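Local coordinates for protein carboxylesterase (Est-2) (Archaeoglobus fulgidus, PDB 5FRD) that probably hydrolyses carboxylic esters, as a member of the alpha/beta hydrolase family, and binds coenzyme A in the vicinity of its active site, at residues I7-V12 against A72-K77; D50-N53 against T59-V62; A83-H88 against A93-L98; N217-V222 against L242-K247; P224-S227 against E233-V236. One frame throughout, in Å; residues are numbered along the deposited sequence. Where two conformers were deposited one is given.

Contact 1. Residues I7-V12 against A72-K77; sequences IDVDGV and ASESLK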
loop_
_atom_site.group_PDB
_atom_site.type_symbol
_atom_site.label_atom_id
_atom_site.label_comp_id
_atom_site.label_asym_id
_atom_site.label_seq_id
_atom_site.Cartn_x
_atom_site.Cartn_y
_atom_site.Cartn_z
ATOM N N ILE A 7 10.014 12.889 10.868
ATOM C CA ILE A 7 11.230 13.215 10.107
ATOM C C ILE A 7 10.909 14.387 9.202
ATOM O O ILE A 7 9.761 14.828 9.072
ATOM C CB ILE A 7 11.730 12.010 9.271
ATOM C CG1 ILE A 7 10.754 11.642 8.166
ATOM C CG2 ILE A 7 12.040 10.844 10.188
ATOM C CD1 ILE A 7 11.276 10.599 7.220
ATOM N N ASP A 8 11.956 14.923 8.568
ATOM C CA ASP A 8 11.802 16.016 7.612
ATOM C C ASP A 8 12.302 15.567 6.258
ATOM O O ASP A 8 13.403 15.026 6.159
ATOM C CB ASP A 8 12.607 17.233 8.063
ATOM C CG ASP A 8 12.429 18.408 7.111
ATOM O OD1 ASP A 8 11.386 19.083 7.201
ATOM O OD2 ASP A 8 13.319 18.616 6.249
ATOM N N VAL A 9 11.486 15.768 5.232
ATOM C CA VAL A 9 11.883 15.545 3.858
ATOM C C VAL A 9 11.755 16.868 3.087
ATOM O O VAL A 9 10.660 17.275 2.737
ATOM C CB VAL A 9 11.053 14.436 3.171
ATOM C CG1 VAL A 9 11.449 14.269 1.712
ATOM C CG2 VAL A 9 11.222 13.124 3.937
ATOM N N ASP A 10 12.915 17.505 2.824
ATOM C CA ASP A 10 12.960 18.801 2.110
ATOM C C ASP A 10 12.006 19.844 2.678
ATOM O O ASP A 10 11.342 20.566 1.939
ATOM C CB ASP A 10 12.630 18.595 0.630
ATOM C CG ASP A 10 13.548 17.607 -0.039
ATOM O OD1 ASP A 10 14.661 17.372 0.475
ATOM O OD2 ASP A 10 13.138 17.063 -1.086
ATOM N N GLY A 11 11.912 19.896 3.993
ATOM C CA GLY A 11 11.030 20.830 4.656
ATOM C C GLY A 11 9.590 20.385 4.864
ATOM O O GLY A 11 8.802 21.128 5.436
ATOM N N VAL A 12 9.238 19.186 4.395
ATOM C CA VAL A 12 7.910 18.611 4.599
ATOM C C VAL A 12 8.041 17.649 5.792
ATOM O O VAL A 12 8.860 16.720 5.764
ATOM C CB VAL A 12 7.431 17.853 3.348
ATOM C CG1 VAL A 12 6.052 17.215 3.562
ATOM C CG2 VAL A 12 7.379 18.794 2.148
ATOM N N ALA A 72 8.374 8.677 -0.124
ATOM C CA ALA A 72 8.535 7.370 0.462
ATOM C C ALA A 72 9.978 6.923 0.480
ATOM O O ALA A 72 10.448 6.395 1.464
ATOM C CB ALA A 72 7.651 6.364 -0.244
ATOM N N SER A 73 10.687 7.112 -0.647
ATOM C CA SER A 73 12.078 6.724 -0.710
ATOM C C SER A 73 12.977 7.483 0.276
ATOM O O SER A 73 13.788 6.860 0.972
ATOM C CB SER A 73 12.599 6.829 -2.125
ATOM O OG SER A 73 12.532 8.138 -2.624
ATOM N N GLU A 74 12.793 8.794 0.358
ATOM C CA GLU A 74 13.548 9.583 1.312
ATOM C C GLU A 74 13.255 9.158 2.733
ATOM O O GLU A 74 14.131 9.070 3.584
ATOM C CB GLU A 74 13.254 11.080 1.139
ATOM C CG GLU A 74 13.828 11.660 -0.137
ATOM C CD GLU A 74 15.348 11.655 -0.130
ATOM O OE1 GLU A 74 15.943 12.201 0.809
ATOM O OE2 GLU A 74 15.945 11.052 -1.032
ATOM N N SER A 75 11.986 8.853 3.005
ATOM C CA SER A 75 11.608 8.429 4.343
ATOM C C SER A 75 12.152 7.045 4.715
ATOM O O SER A 75 12.571 6.832 5.828
ATOM C CB SER A 75 10.076 8.428 4.480
ATOM O OG SER A 75 9.513 9.713 4.292
ATOM N N LEU A 76 12.169 6.127 3.760
ATOM C CA LEU A 76 12.759 4.837 3.946
ATOM C C LEU A 76 14.253 4.983 4.250
ATOM O O LEU A 76 14.756 4.441 5.213
ATOM C CB LEU A 76 12.488 3.962 2.709
ATOM C CG LEU A 76 12.838 2.500 2.752
ATOM C CD1 LEU A 76 12.154 1.755 1.617
ATOM C CD2 LEU A 76 14.340 2.226 2.734
ATOM N N LYS A 77 14.936 5.753 3.418
ATOM C CA LYS A 77 16.370 5.967 3.620
ATOM C C LYS A 77 16.678 6.503 5.021
ATOM O O LYS A 77 17.648 6.072 5.649
ATOM C CB LYS A 77 16.914 6.932 2.568
ATOM C CG LYS A 77 17.033 6.346 1.183
ATOM C CD LYS A 77 17.330 7.446 0.165
ATOM C CE LYS A 77 17.396 6.906 -1.248
ATOM N NZ LYS A 77 17.626 7.993 -2.241
#
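Ser75 OG has apolar neighbours on the strand side and a polar partner in its own helix: it hydrogen-bonds to the carbonyl O of Tyr71, one turn back, while Ile7 CD1 comes to 3.5 Å from OG and Val9 CG2 to 3.8 Å from it. Here the end of the first beta hairpin of the alpha/beta hydrolase sheet lies against helix 65-79, with strand 7-9 and helix 72-77 running in roughly opposed directions, 139° apart. No hydrogen bond crosses between them. Val9 is the broad contact: with CG1 anti to the backbone N (chi1 177°), this methyl rests 3.7 Å from Glu74 CB, and CG2 touches both Glu74 CB and Ser75 OG. Ile7 reaches the helix from two residues earlier in the strand. The hairpin closes in a type I' turn from Val9 to Val12, and Gly11 fits its positive phi without a beta carbon to jam against the preceding carbonyl. Asp8 OD2 supports the turn by accepting from Gly11 N on its syn side, an Asx motif. Two backbone bonds pair the ends of the turn: Val9 N to Val12 O at 2.8 Å and Val12 N to Val9 O at 2.9 Å.

Contact 2. Residues D50-N53 against T59-V62; sequences DLPN and TVEV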
loop_
_atom_site.group_PDB
_atom_site.type_symbol
_atom_site.label_atom_id
_atom_site.label_comp_id
_atom_site.label_asym_id
_atom_site.label_seq_id
_atom_site.Cartn_x
_atom_site.Cartn_y
_atom_site.Cartn_z
ATOM N N ASP A 50 3.057 7.897 6.973
ATOM C CA ASP A 50 1.891 8.708 6.593
ATOM C C ASP A 50 2.311 9.513 5.363
ATOM O O ASP A 50 3.172 10.395 5.492
ATOM C CB ASP A 50 1.503 9.720 7.696
ATOM C CG ASP A 50 0.756 9.143 8.865
ATOM O OD1 ASP A 50 0.031 8.141 8.722
ATOM O OD2 ASP A 50 0.784 9.816 9.952
ATOM N N LEU A 51 1.847 9.191 4.168
ATOM C CA LEU A 51 2.218 10.020 3.027
ATOM C C LEU A 51 1.801 11.456 3.284
ATOM O O LEU A 51 0.798 11.709 3.962
ATOM C CB LEU A 51 1.562 9.507 1.736
ATOM C CG LEU A 51 2.065 8.182 1.179
ATOM C CD1 LEU A 51 1.165 7.693 0.065
ATOM C CD2 LEU A 51 3.514 8.245 0.730
ATOM N N PRO A 52 2.566 12.419 2.751
ATOM C CA PRO A 52 2.074 13.799 2.842
ATOM C C PRO A 52 0.616 13.877 2.397
ATOM O O PRO A 52 0.169 13.086 1.549
ATOM C CB PRO A 52 3.001 14.555 1.895
ATOM C CG PRO A 52 4.272 13.776 1.950
ATOM C CD PRO A 52 3.838 12.327 2.031
ATOM N N ASN A 53 -0.127 14.775 3.028
ATOM C CA ASN A 53 -1.583 14.909 2.876
ATOM C C ASN A 53 -2.423 13.910 3.636
ATOM O O ASN A 53 -3.649 13.946 3.538
ATOM C CB ASN A 53 -2.021 14.952 1.406
ATOM C CG ASN A 53 -1.246 15.987 0.616
ATOM O OD1 ASN A 53 -1.206 17.139 1.016
ATOM N ND2 ASN A 53 -0.573 15.574 -0.429
ATOM N N THR A 59 0.714 18.785 4.731
ATOM C CA THR A 59 0.049 18.923 3.441
ATOM C C THR A 59 1.026 19.559 2.449
ATOM O O THR A 59 1.749 20.501 2.786
ATOM C CB THR A 59 -1.213 19.784 3.627
ATOM O OG1 THR A 59 -2.155 19.073 4.440
ATOM C CG2 THR A 59 -1.874 20.149 2.297
ATOM N N VAL A 60 1.050 19.032 1.241
ATOM C CA VAL A 60 1.885 19.556 0.161
ATOM C C VAL A 60 1.275 19.109 -1.164
ATOM O O VAL A 60 0.665 18.034 -1.283
ATOM C CB VAL A 60 3.363 19.110 0.315
ATOM C CG1 VAL A 60 3.531 17.615 0.053
ATOM C CG2 VAL A 60 4.278 19.903 -0.618
ATOM N N GLU A 61 1.419 19.938 -2.198
ATOM C CA GLU A 61 0.906 19.586 -3.512
ATOM C C GLU A 61 1.634 18.362 -4.072
ATOM O O GLU A 61 2.867 18.353 -4.147
ATOM C CB GLU A 61 1.064 20.772 -4.478
ATOM C CG GLU A 61 0.369 20.593 -5.817
ATOM C CD GLU A 61 0.687 21.697 -6.822
ATOM O OE1 GLU A 61 1.455 22.633 -6.498
ATOM O OE2 GLU A 61 0.177 21.610 -7.960
ATOM N N VAL A 62 0.872 17.339 -4.479
ATOM C CA VAL A 62 1.424 16.130 -5.087
ATOM C C VAL A 62 0.633 15.800 -6.351
ATOM O O VAL A 62 -0.571 15.569 -6.299
ATOM C CB VAL A 62 1.410 14.924 -4.103
ATOM C CG1 VAL A 62 1.882 13.634 -4.776
ATOM C CG2 VAL A 62 2.269 15.230 -2.894
HETATM O O HOH W 1 -4.389 16.974 3.217
#
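The side-chain amide of Asn53 pairs with the backbone of Val60, joining two parts of the irregular loop that connects strand 47-49 to helix 65-79 in this alpha/beta hydrolase. With CG anti to the carbonyl carbon (chi1 -51°), the amide is brought up to the Val60 backbone. Asn53 OD1 accepts from Val60 N at 3.0 Å, with the donor tilted 32° from the carbonyl plane. Asn53 ND2 gives to Val60 O at 2.9 Å, and this bond lies in the plane of the amide as well as that of the Val60 carbonyl. With an alanine here, Val60 N and O would probably both lose their mates and the 59-62 segment would be freer to drift. Beside the polar pair, Pro52 CB packs on Val60 CG1 at 3.6 Å, and Thr59 CG2 comes to 3.3 Å from Asn53 OD1. Further out, Tyr68 of helix 65-79 adds a second partner, its OH bonded to both Asn53 ND2 and Pro52 O, while Tyr71 backs Pro52 and Val60. Beyond ND2, Val62 CG2 stands 3.8 Å from that nitrogen.

Contact 3. Residues A83-H88 against A93-L98; sequences AVVVGH and AVAQKL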
loop_
_atom_site.group_PDB
_atom_site.type_symbol
_atom_site.label_atom_id
_atom_site.label_comp_id
_atom_site.label_asym_id
_atom_site.label_seq_id
_atom_site.Cartn_x
_atom_site.Cartn_y
_atom_site.Cartn_z
ATOM N N ALA A 83 14.890 -1.788 2.830
ATOM C CA ALA A 83 13.771 -2.525 3.435
ATOM C C ALA A 83 13.037 -3.362 2.425
ATOM O O ALA A 83 13.119 -3.132 1.210
ATOM C CB ALA A 83 12.773 -1.552 4.053
ATOM N N VAL A 84 12.285 -4.336 2.955
ATOM C CA VAL A 84 11.191 -4.934 2.222
ATOM C C VAL A 84 10.091 -3.869 2.156
ATOM O O VAL A 84 9.647 -3.404 3.208
ATOM C CB VAL A 84 10.729 -6.195 2.933
ATOM C CG1 VAL A 84 9.505 -6.788 2.236
ATOM C CG2 VAL A 84 11.859 -7.213 3.008
ATOM N N VAL A 85 9.665 -3.513 0.964
ATOM C CA VAL A 85 8.669 -2.472 0.785
ATOM C C VAL A 85 7.316 -3.101 0.537
ATOM O O VAL A 85 7.173 -3.890 -0.416
ATOM C CB VAL A 85 9.032 -1.549 -0.368
ATOM C CG1 VAL A 85 7.981 -0.472 -0.567
ATOM C CG2 VAL A 85 10.404 -0.905 -0.133
ATOM N N VAL A 86 6.360 -2.790 1.394
ATOM C CA VAL A 86 5.000 -3.386 1.380
ATOM C C VAL A 86 4.039 -2.266 0.997
ATOM O O VAL A 86 3.911 -1.290 1.731
ATOM C CB VAL A 86 4.643 -3.929 2.760
ATOM C CG1 VAL A 86 3.255 -4.571 2.737
ATOM C CG2 VAL A 86 5.678 -4.903 3.279
ATOM N N GLY A 87 3.371 -2.383 -0.136
ATOM C CA GLY A 87 2.441 -1.368 -0.614
ATOM C C GLY A 87 1.065 -1.888 -0.902
ATOM O O GLY A 87 0.949 -2.901 -1.585
ATOM N N HIS A 88 0.054 -1.179 -0.440
ATOM C CA HIS A 88 -1.344 -1.510 -0.659
ATOM C C HIS A 88 -1.976 -0.538 -1.631
ATOM O O HIS A 88 -1.998 0.661 -1.376
ATOM C CB HIS A 88 -2.105 -1.492 0.634
ATOM C CG HIS A 88 -3.547 -1.822 0.479
ATOM N ND1 HIS A 88 -4.553 -1.054 1.009
ATOM C CD2 HIS A 88 -4.148 -2.846 -0.152
ATOM C CE1 HIS A 88 -5.723 -1.596 0.704
ATOM N NE2 HIS A 88 -5.507 -2.695 0.017
ATOM N N ALA A 93 1.366 1.092 -6.049
ATOM C CA ALA A 93 1.837 1.903 -7.202
ATOM C C ALA A 93 3.062 2.701 -6.780
ATOM O O ALA A 93 4.078 2.767 -7.496
ATOM C CB ALA A 93 0.746 2.798 -7.734
ATOM N N VAL A 94 2.989 3.319 -5.613
ATOM C CA VAL A 94 4.121 4.052 -5.034
ATOM C C VAL A 94 5.300 3.108 -4.860
ATOM O O VAL A 94 6.424 3.462 -5.235
ATOM C CB VAL A 94 3.728 4.734 -3.708
ATOM C CG1 VAL A 94 4.950 5.336 -3.025
ATOM C CG2 VAL A 94 2.670 5.792 -3.952
ATOM N N ALA A 95 5.078 1.894 -4.349
ATOM C CA ALA A 95 6.145 0.919 -4.207
ATOM C C ALA A 95 6.814 0.566 -5.532
ATOM O O ALA A 95 8.040 0.433 -5.572
ATOM C CB ALA A 95 5.622 -0.347 -3.530
ATOM N N GLN A 96 6.028 0.376 -6.586
ATOM C CA GLN A 96 6.589 0.049 -7.883
ATOM C C GLN A 96 7.454 1.210 -8.385
ATOM O O GLN A 96 8.586 0.955 -8.842
ATOM C CB GLN A 96 5.482 -0.249 -8.885
ATOM C CG GLN A 96 4.755 -1.545 -8.606
ATOM C CD GLN A 96 3.520 -1.674 -9.446
ATOM O OE1 GLN A 96 3.603 -1.980 -10.632
ATOM N NE2 GLN A 96 2.360 -1.397 -8.867
ATOM N N LYS A 97 6.972 2.450 -8.293
ATOM C CA LYS A 97 7.757 3.605 -8.713
ATOM C C LYS A 97 8.994 3.786 -7.845
ATOM O O LYS A 97 10.076 4.166 -8.355
ATOM C CB LYS A 97 6.924 4.869 -8.788
ATOM C CG LYS A 97 5.840 4.842 -9.845
ATOM C CD LYS A 97 6.348 4.861 -11.281
ATOM C CE LYS A 97 5.340 5.507 -12.217
ATOM N NZ LYS A 97 6.027 5.998 -13.441
ATOM N N LEU A 98 8.889 3.507 -6.552
ATOM C CA LEU A 98 10.024 3.553 -5.658
ATOM C C LEU A 98 11.109 2.568 -6.100
ATOM O O LEU A 98 12.303 2.915 -6.131
ATOM C CB LEU A 98 9.571 3.295 -4.217
ATOM C CG LEU A 98 10.600 3.337 -3.101
ATOM C CD1 LEU A 98 9.927 3.603 -1.753
ATOM C CD2 LEU A 98 11.409 2.062 -3.016
#
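Strand 83-88 and helix 90-101 meet on either side of a sharp strand-to-helix turn, and Val85 and Gly87 of the strand face Ala95 and Leu98 of the helix. The contact is wholly apolar and buried. Val85 carries most of it: CG1, anti to the backbone N (chi1 179°), meets Ala95 CB at 3.8 Å, and CG2, on the other branch, looks toward Leu98 CD2 at 4.3 Å. One valine thus spans two helix residues a turn apart, one methyl to each. Two residues on, Gly87 lets the helix come close. Its CA is 4.4 Å from Ala95 CB, and a beta carbon on Gly87 would fall about 3.1 Å from that same methyl, too near for comfort, which is consistent with small residues on both sides allowing the axes to approach to 7.3 Å. This is the first half of a beta-alpha-beta unit that continues into strand 106-112, and the turn matches the GxSxG nucleophile elbow of alpha/beta hydrolases, with Gly87 as its first glycine and Ser89 as the probable nucleophile. The strand's other face is packed too, Val86 lying against Trp37 and Val110. His88, at the strand's end, turns from the helix, and its NE2 is hydrogen-bonded to the backbone O of His228. Leu76 of helix 65-79 packs on Val85, and Leu98 also touches Cys106 of strand 106-112.

Contact 4. Residues N217-V222 against L242-K247; sequences NSELVV and LEKFLK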
loop_
_atom_site.group_PDB
_atom_site.type_symbol
_atom_site.label_atom_id
_atom_site.label_comp_id
_atom_site.label_asym_id
_atom_site.label_seq_id
_atom_site.Cartn_x
_atom_site.Cartn_y
_atom_site.Cartn_z
ATOM N N ASN A 217 10.862 -13.972 -9.671
ATOM C CA ASN A 217 10.929 -14.462 -8.325
ATOM C C ASN A 217 9.752 -13.895 -7.547
ATOM O O ASN A 217 9.940 -13.020 -6.707
ATOM C CB ASN A 217 12.234 -14.065 -7.626
ATOM C CG ASN A 217 12.421 -14.764 -6.293
ATOM O OD1 ASN A 217 11.542 -15.502 -5.819
ATOM N ND2 ASN A 217 13.566 -14.530 -5.661
ATOM N N SER A 218 8.539 -14.290 -7.909
ATOM C CA SER A 218 7.355 -13.896 -7.170
ATOM C C SER A 218 6.603 -15.093 -6.683
ATOM O O SER A 218 6.644 -16.149 -7.347
ATOM C CB SER A 218 6.447 -12.967 -7.976
ATOM O OG SER A 218 5.928 -13.629 -9.130
ATOM N N GLU A 219 5.907 -14.936 -5.572
ATOM C CA GLU A 219 4.991 -15.932 -5.048
ATOM C C GLU A 219 3.648 -15.236 -4.880
ATOM O O GLU A 219 3.605 -14.067 -4.484
ATOM C CB GLU A 219 5.439 -16.423 -3.721
ATOM C CG GLU A 219 6.539 -17.435 -3.692
ATOM C CD GLU A 219 7.064 -17.641 -2.302
ATOM O OE1 GLU A 219 7.806 -16.743 -1.845
ATOM O OE2 GLU A 219 6.714 -18.648 -1.656
ATOM N N LEU A 220 2.559 -15.937 -5.187
ATOM C CA LEU A 220 1.206 -15.410 -5.077
ATOM C C LEU A 220 0.502 -16.063 -3.920
ATOM O O LEU A 220 0.519 -17.295 -3.805
ATOM C CB LEU A 220 0.462 -15.673 -6.368
ATOM C CG LEU A 220 -1.015 -15.314 -6.394
ATOM C CD1 LEU A 220 -1.236 -13.807 -6.248
ATOM C CD2 LEU A 220 -1.622 -15.814 -7.698
ATOM N N VAL A 221 -0.139 -15.266 -3.059
ATOM C CA VAL A 221 -0.928 -15.731 -1.935
ATOM C C VAL A 221 -2.283 -15.073 -2.009
ATOM O O VAL A 221 -2.403 -13.839 -1.896
ATOM C CB VAL A 221 -0.258 -15.390 -0.589
ATOM C CG1 VAL A 221 -1.136 -15.814 0.575
ATOM C CG2 VAL A 221 1.094 -16.092 -0.499
ATOM N N VAL A 222 -3.304 -15.880 -2.221
ATOM C CA VAL A 222 -4.679 -15.440 -2.209
ATOM C C VAL A 222 -5.205 -15.818 -0.833
ATOM O O VAL A 222 -5.092 -16.970 -0.405
ATOM C CB VAL A 222 -5.500 -16.121 -3.324
ATOM C CG1 VAL A 222 -6.954 -15.679 -3.284
ATOM C CG2 VAL A 222 -4.864 -15.850 -4.679
ATOM N N LEU A 242 3.369 -12.965 5.312
ATOM C CA LEU A 242 4.460 -11.989 5.268
ATOM C C LEU A 242 5.663 -12.479 6.040
ATOM O O LEU A 242 6.773 -12.370 5.539
ATOM C CB LEU A 242 3.965 -10.628 5.749
ATOM C CG LEU A 242 4.997 -9.483 5.774
ATOM C CD1 LEU A 242 5.639 -9.298 4.423
ATOM C CD2 LEU A 242 4.316 -8.192 6.208
ATOM N N GLU A 243 5.443 -13.033 7.228
ATOM C CA GLU A 243 6.552 -13.536 8.038
ATOM C C GLU A 243 7.310 -14.673 7.353
ATOM O O GLU A 243 8.564 -14.702 7.396
ATOM C CB GLU A 243 6.080 -13.941 9.428
ATOM C CG GLU A 243 7.214 -14.322 10.369
ATOM C CD GLU A 243 8.184 -13.170 10.665
ATOM O OE1 GLU A 243 7.776 -11.988 10.710
ATOM O OE2 GLU A 243 9.379 -13.453 10.854
ATOM N N LYS A 244 6.594 -15.587 6.705
ATOM C CA LYS A 244 7.230 -16.659 5.953
ATOM C C LYS A 244 8.126 -16.078 4.851
ATOM O O LYS A 244 9.267 -16.509 4.650
ATOM C CB LYS A 244 6.176 -17.593 5.362
ATOM C CG LYS A 244 6.724 -18.753 4.552
ATOM C CD LYS A 244 5.652 -19.825 4.373
ATOM C CE LYS A 244 6.044 -20.866 3.334
ATOM N NZ LYS A 244 5.702 -20.432 1.949
ATOM N N PHE A 245 7.637 -15.059 4.161
ATOM C CA PHE A 245 8.414 -14.391 3.112
ATOM C C PHE A 245 9.631 -13.653 3.671
ATOM O O PHE A 245 10.731 -13.679 3.076
ATOM C CB PHE A 245 7.499 -13.409 2.360
ATOM C CG PHE A 245 8.162 -12.668 1.237
ATOM C CD1 PHE A 245 8.518 -13.312 0.069
ATOM C CD2 PHE A 245 8.368 -11.298 1.310
ATOM C CE1 PHE A 245 9.088 -12.630 -0.984
ATOM C CE2 PHE A 245 8.927 -10.606 0.270
ATOM C CZ PHE A 245 9.296 -11.264 -0.879
ATOM N N LEU A 246 9.463 -12.955 4.782
ATOM C CA LEU A 246 10.589 -12.249 5.408
ATOM C C LEU A 246 11.694 -13.226 5.785
ATOM O O LEU A 246 12.869 -12.909 5.616
ATOM C CB LEU A 246 10.123 -11.431 6.608
ATOM C CG LEU A 246 9.189 -10.254 6.269
ATOM C CD1 LEU A 246 8.700 -9.547 7.531
ATOM C CD2 LEU A 246 9.809 -9.246 5.315
ATOM N N LYS A 247 11.324 -14.410 6.282
ATOM C CA LYS A 247 12.316 -15.501 6.561
ATOM C C LYS A 247 13.060 -15.874 5.320
ATOM O O LYS A 247 14.290 -15.990 5.324
ATOM C CB LYS A 247 11.665 -16.828 7.013
ATOM C CG LYS A 247 12.235 -17.378 8.311
ATOM C CD LYS A 247 11.881 -18.854 8.529
ATOM C CE LYS A 247 12.876 -19.611 9.451
ATOM N NZ LYS A 247 14.102 -20.011 8.696
#
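This is a thin contact, partly open to solvent, between the edge strand 218-223 of the central sheet and the C-terminal helix 235-249, made by the side chain of Glu219 reaching across to Lys244 and Phe245. The backbones stay well apart: the nearest CA atoms, those of Glu219 and Phe245, are 9.0 Å from each other, so a long side chain has to bridge the distance. In one of its two deposited conformers, Glu219 runs out extended beyond CG, and its two carboxylate oxygens serve different neighbours. OE1 comes to the edge of the Phe245 ring, near its plane and 4.0 Å from CD1, with the carboxylate turned 48° from the ring. A carboxylate at a ring edge faces the slightly positive C-H rim, which is likely to be mildly favourable. OE2 looks to Lys244 NZ, 4.1 Å away; the charges are opposite but too distant for a salt bridge. Lys244 too has two conformers, so the contacts of both oxygens are tentative. Phe245 is the buried member. With CG anti to its backbone N (chi1 -179°), the ring leaves the helix toward the sheet. There it packs on Leu193 of strand 192-197 and on Ala108 and Val110 of strand 106-112. The helix therefore covers the inner strands with its aromatic ring, while Glu219 reaches it from the outermost strand, itself backbone-bonded to Thr192 and Val194 of strand 192-197.

Contact 5. Residues P224-S227 against E233-V236; sequences PGAS and EKHV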
loop_
_atom_site.group_PDB
_atom_site.type_symbol
_atom_site.label_atom_id
_atom_site.label_comp_id
_atom_site.label_asym_id
_atom_site.label_seq_id
_atom_site.Cartn_x
_atom_site.Cartn_y
_atom_site.Cartn_z
ATOM N N PRO A 224 -8.294 -16.382 1.600
ATOM C CA PRO A 224 -9.746 -16.531 1.627
ATOM C C PRO A 224 -10.478 -15.664 2.647
ATOM O O PRO A 224 -9.918 -15.366 3.693
ATOM C CB PRO A 224 -9.928 -18.016 1.989
ATOM C CG PRO A 224 -8.647 -18.674 1.698
ATOM C CD PRO A 224 -7.587 -17.646 1.900
ATOM N N GLY A 225 -11.719 -15.280 2.342
ATOM C CA GLY A 225 -12.550 -14.531 3.268
ATOM C C GLY A 225 -12.167 -13.080 3.494
ATOM O O GLY A 225 -12.653 -12.431 4.420
ATOM N N ALA A 226 -11.280 -12.573 2.647
ATOM C CA ALA A 226 -10.894 -11.165 2.660
ATOM C C ALA A 226 -11.127 -10.571 1.297
ATOM O O ALA A 226 -11.127 -11.279 0.276
ATOM C CB ALA A 226 -9.443 -11.031 3.035
ATOM N N SER A 227 -11.309 -9.260 1.272
ATOM C CA SER A 227 -11.420 -8.505 0.051
ATOM C C SER A 227 -10.185 -7.602 -0.052
ATOM O O SER A 227 -9.094 -8.023 0.313
ATOM C CB SER A 227 -12.748 -7.738 0.061
ATOM O OG SER A 227 -12.917 -6.961 -1.113
ATOM N N GLU A 233 -8.653 -7.223 7.501
ATOM C CA GLU A 233 -9.751 -8.212 7.618
ATOM C C GLU A 233 -9.270 -9.579 8.060
ATOM O O GLU A 233 -10.019 -10.320 8.734
ATOM C CB GLU A 233 -10.452 -8.382 6.269
ATOM C CG GLU A 233 -11.194 -7.188 5.690
ATOM C CD GLU A 233 -11.733 -7.504 4.293
ATOM O OE1 GLU A 233 -10.960 -7.391 3.329
ATOM O OE2 GLU A 233 -12.937 -7.881 4.179
ATOM N N LYS A 234 -8.079 -9.956 7.632
ATOM C CA LYS A 234 -7.488 -11.251 7.921
ATOM C C LYS A 234 -6.034 -11.032 8.318
ATOM O O LYS A 234 -5.127 -11.567 7.700
ATOM C CB LYS A 234 -7.587 -12.203 6.731
ATOM C CG LYS A 234 -9.010 -12.615 6.388
ATOM C CD LYS A 234 -9.606 -13.519 7.429
ATOM C CE LYS A 234 -10.988 -13.977 6.974
ATOM N NZ LYS A 234 -11.583 -14.904 7.960
ATOM N N HIS A 235 -5.857 -10.245 9.374
ATOM C CA HIS A 235 -4.487 -9.869 9.736
ATOM C C HIS A 235 -3.589 -10.993 10.164
ATOM O O HIS A 235 -2.407 -10.979 9.880
ATOM C CB HIS A 235 -4.451 -8.729 10.755
ATOM C CG HIS A 235 -4.710 -9.144 12.172
ATOM N ND1 HIS A 235 -5.952 -9.055 12.733
ATOM C CD2 HIS A 235 -3.889 -9.627 13.134
ATOM C CE1 HIS A 235 -5.880 -9.419 14.004
ATOM N NE2 HIS A 235 -4.646 -9.789 14.264
ATOM N N VAL A 236 -4.141 -12.021 10.830
ATOM C CA VAL A 236 -3.324 -13.111 11.254
ATOM C C VAL A 236 -2.786 -13.913 10.062
ATOM O O VAL A 236 -1.623 -14.259 9.992
ATOM C CB VAL A 236 -4.078 -14.031 12.248
ATOM C CG1 VAL A 236 -3.238 -15.247 12.606
ATOM C CG2 VAL A 236 -4.487 -13.232 13.466
#
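The carboxylate of Glu233 has Ala226 over one face, with Ala226 CA 4.1 Å from Glu233 CD, and Ser227 beyond its oxygens. Ser227 N gives its hydrogen to Glu233 OE1 at 2.8 Å, on the syn side but 31° out of the carboxylate plane. The other oxygen, OE2, takes the backbone N of Ala145. This joins the loop after strand 218-223, which runs into His228, the likely histidine of a Ser-His-Asp triad, to the end of helix 230-233. An alanine in place of Glu233 would probably leave both Ser227 N and Ala145 N without their acceptor and the loop less firmly placed. Lys234, which precedes helix 235-249, bends at chi2 (-70°), laying its aliphatic part on the same loop: CG meets Ala226 CB at 3.7 Å and CE lies 3.4 Å from Gly225 O. Gly225, at positive phi, has no beta carbon to strike CE. Holding two backbone N-H groups, one on each oxygen, is likely to favour the ionised carboxylate.

In the fold
In sequence, contact 1 encloses contact 2, contact 3 follows, and contact 5 falls within the span of contact 4. Contacts 1, 3 and 4 all reach the one mixed sheet: contacts 1 and 4 at its two outermost strands, 3-9 and 218-223, with centres 28 Å apart, and contact 3 inside, 15 Å from each. Contact 3 touches both, through Leu76 on Val85 and Val84 on Leu246, so strand 83-88 is packed on both of its faces. Contact 2 borders contact 1 at Pro52 and Val12. Contact 5 shares helix 235-249 with contact 4 and comes within about 6 Å of contact 3, at nearest atoms. Contact 3 lies beside the probable nucleophile turn and contact 5 beside the probable histidine.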